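Local coordinates for CRISPR-associated endonuclease Cas9 (Campylobacter jejuni subsp. jejuni serotype O:2, PDB 5X2H), which acts as an RNA-guided endonuclease of type II-C CRISPR-Cas adaptive immunity, cutting both strands of DNA that matches the guide RNA and lies beside a PAM, at a contact of chain A with DNA. Coordinates in Å, arbitrary orientation; residue numbers count along the deposited sequence, not the author numbering.

A contact of chain A with DNA. Residues 667, 764-767. With nucleotides of chain B.
The PAM-interacting domain of this type II-C Cas9 reads paired bases of the AGAAACA PAM through the major groove, using the end of strand 756-764 and the following turn, while Lys667 of the wedge domain grips the DNA backbone. Ser766 makes a direct hydrogen bond to a base: its hydroxyl OG donates a bond of 2.6 Å to N7 on the Hoogsteen edge of DA5. With the hydroxyl between the backbone N and the carbonyl carbon (chi1 58°), OG is turned toward this edge, and Ser766 CB lies beside it, 3.5 Å from C8 of DA5. Since both purines offer N7 as an acceptor, this bond would by itself suit guanine as well as adenine.

One base back, Thr764 addresses DA4 directly with its methyl and through water with its hydroxyl OG1. The methyl CG2, anti to the backbone N, sits off the plane of the DA4 imidazole ring, outside its N7-C8 rim on the side facing DA5, with Thr764 CG2 3.7 Å from N7 of DA4. The water that reaches this N7 lies 2.7 Å from Thr764 OG1. On the other side along the strand, the Thr767 methyl CG2 packs beside the exocyclic amino N4 of DC6 at 3.4 Å, with little surface buried.

The phosphates are held from two directions. Ser765 presents its backbone N to a water that lies 2.9 Å from OP2 of DA4; its OG faces the same oxygen in a weak hydrogen bond. Lys667 bends at chi3 and chi4 (59° and 64°), carrying NZ to OP2 of DA5 in a salt bridge of 3.1 Å. Its carbonyl O also binds a water that joins OP1 of DA4 to OP1 of DA5.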
loop_
_atom_site.group_PDB
_atom_site.type_symbol
_atom_site.label_atom_id
_atom_site.label_comp_id
_atom_site.label_asym_id
_atom_site.label_seq_id
_atom_site.Cartn_x
_atom_site.Cartn_y
_atom_site.Cartn_z
ATOM N N LYS A 667 -9.172 -17.642 -23.454
ATOM C CA LYS A 667 -10.405 -17.057 -22.936
ATOM C C LYS A 667 -10.597 -17.388 -21.463
ATOM O O LYS A 667 -11.288 -16.654 -20.746
ATOM C CB LYS A 667 -11.602 -17.543 -23.755
ATOM C CG LYS A 667 -11.561 -17.126 -25.218
ATOM C CD LYS A 667 -12.654 -17.811 -26.022
ATOM C CE LYS A 667 -14.034 -17.487 -25.475
ATOM N NZ LYS A 667 -14.350 -16.040 -25.592
ATOM N N THR A 764 -13.913 -5.473 -26.489
ATOM C CA THR A 764 -14.823 -6.507 -26.004
ATOM C C THR A 764 -14.670 -7.735 -26.894
ATOM O O THR A 764 -15.051 -7.712 -28.070
ATOM C CB THR A 764 -16.260 -5.994 -25.987
ATOM O OG1 THR A 764 -16.321 -4.783 -25.222
ATOM C CG2 THR A 764 -17.189 -7.022 -25.355
ATOM N N SER A 765 -14.107 -8.807 -26.332
ATOM C CA SER A 765 -13.748 -9.966 -27.144
ATOM C C SER A 765 -14.972 -10.731 -27.624
ATOM O O SER A 765 -14.940 -11.326 -28.707
ATOM C CB SER A 765 -12.823 -10.896 -26.359
ATOM O OG SER A 765 -13.481 -11.421 -25.221
ATOM N N SER A 766 -16.056 -10.732 -26.848
ATOM C CA SER A 766 -17.242 -11.467 -27.275
ATOM C C SER A 766 -17.878 -10.842 -28.513
ATOM O O SER A 766 -18.399 -11.567 -29.369
ATOM C CB SER A 766 -18.252 -11.551 -26.133
ATOM O OG SER A 766 -18.626 -10.264 -25.677
ATOM N N THR A 767 -17.840 -9.517 -28.640
ATOM C CA THR A 767 -18.437 -8.842 -29.787
ATOM C C THR A 767 -17.418 -8.193 -30.715
ATOM O O THR A 767 -17.822 -7.502 -31.657
ATOM C CB THR A 767 -19.450 -7.784 -29.326
ATOM O OG1 THR A 767 -18.813 -6.840 -28.457
ATOM C CG2 THR A 767 -20.624 -8.446 -28.606
ATOM P P DA B 4 -12.252 -11.665 -21.088
ATOM O OP1 DA B 4 -11.612 -12.971 -20.803
ATOM O OP2 DA B 4 -11.835 -10.839 -22.248
ATOM O "O5'" DA B 4 -13.821 -11.882 -21.255
ATOM C "C5'" DA B 4 -14.562 -12.543 -20.250
ATOM C "C4'" DA B 4 -16.021 -12.587 -20.642
ATOM O "O4'" DA B 4 -16.666 -11.331 -20.271
ATOM C "C3'" DA B 4 -16.263 -12.741 -22.154
ATOM O "O3'" DA B 4 -17.392 -13.552 -22.371
ATOM C "C2'" DA B 4 -16.555 -11.310 -22.573
ATOM C "C1'" DA B 4 -17.390 -10.887 -21.386
ATOM N N9 DA B 4 -17.654 -9.455 -21.307
ATOM C C8 DA B 4 -16.910 -8.438 -21.838
ATOM N N7 DA B 4 -17.427 -7.248 -21.637
ATOM C C5 DA B 4 -18.600 -7.510 -20.942
ATOM C C6 DA B 4 -19.616 -6.673 -20.436
ATOM N N6 DA B 4 -19.602 -5.342 -20.554
ATOM N N1 DA B 4 -20.646 -7.260 -19.789
ATOM C C2 DA B 4 -20.660 -8.591 -19.674
ATOM N N3 DA B 4 -19.769 -9.477 -20.112
ATOM C C4 DA B 4 -18.754 -8.864 -20.740
ATOM P P DA B 5 -17.238 -15.093 -22.789
ATOM O OP1 DA B 5 -16.241 -15.711 -21.881
ATOM O OP2 DA B 5 -17.052 -15.174 -24.252
ATOM O "O5'" DA B 5 -18.670 -15.694 -22.427
ATOM C "C5'" DA B 5 -19.070 -15.756 -21.064
ATOM C "C4'" DA B 5 -20.462 -15.186 -20.877
ATOM O "O4'" DA B 5 -20.424 -13.749 -21.018
ATOM C "C3'" DA B 5 -21.507 -15.694 -21.876
ATOM O "O3'" DA B 5 -22.594 -16.252 -21.174
ATOM C "C2'" DA B 5 -21.918 -14.443 -22.667
ATOM C "C1'" DA B 5 -21.578 -13.320 -21.698
ATOM N N9 DA B 5 -21.270 -12.051 -22.351
ATOM C C8 DA B 5 -20.254 -11.806 -23.233
ATOM N N7 DA B 5 -20.203 -10.565 -23.651
ATOM C C5 DA B 5 -21.254 -9.949 -22.993
ATOM C C6 DA B 5 -21.733 -8.626 -23.010
ATOM N N6 DA B 5 -21.184 -7.656 -23.749
ATOM N N1 DA B 5 -22.805 -8.340 -22.241
ATOM C C2 DA B 5 -23.355 -9.317 -21.511
ATOM N N3 DA B 5 -22.987 -10.596 -21.409
ATOM C C4 DA B 5 -21.922 -10.849 -22.187
ATOM P P DC B 6 -23.783 -16.983 -21.966
ATOM O OP1 DC B 6 -24.308 -18.028 -21.060
ATOM O OP2 DC B 6 -23.292 -17.355 -23.314
ATOM O "O5'" DC B 6 -24.886 -15.838 -22.123
ATOM C "C5'" DC B 6 -25.425 -15.223 -20.960
ATOM C "C4'" DC B 6 -26.307 -14.044 -21.321
ATOM O "O4'" DC B 6 -25.498 -12.988 -21.897
ATOM C "C3'" DC B 6 -27.413 -14.345 -22.342
ATOM O "O3'" DC B 6 -28.667 -13.907 -21.838
ATOM C "C2'" DC B 6 -26.996 -13.546 -23.579
ATOM C "C1'" DC B 6 -26.211 -12.406 -22.956
ATOM N N1 DC B 6 -25.242 -11.774 -23.888
ATOM C C2 DC B 6 -25.287 -10.391 -24.100
ATOM O O2 DC B 6 -26.132 -9.716 -23.497
ATOM N N3 DC B 6 -24.398 -9.830 -24.954
ATOM C C4 DC B 6 -23.501 -10.593 -25.582
ATOM N N4 DC B 6 -22.645 -9.994 -26.415
ATOM C C5 DC B 6 -23.444 -12.005 -25.386
ATOM C C6 DC B 6 -24.324 -12.548 -24.537
HETATM O O HOH W 1 -15.715 -5.247 -22.655
HETATM O O HOH W 2 -13.554 -8.728 -23.341
HETATM O O HOH W 3 -13.363 -14.974 -22.179
#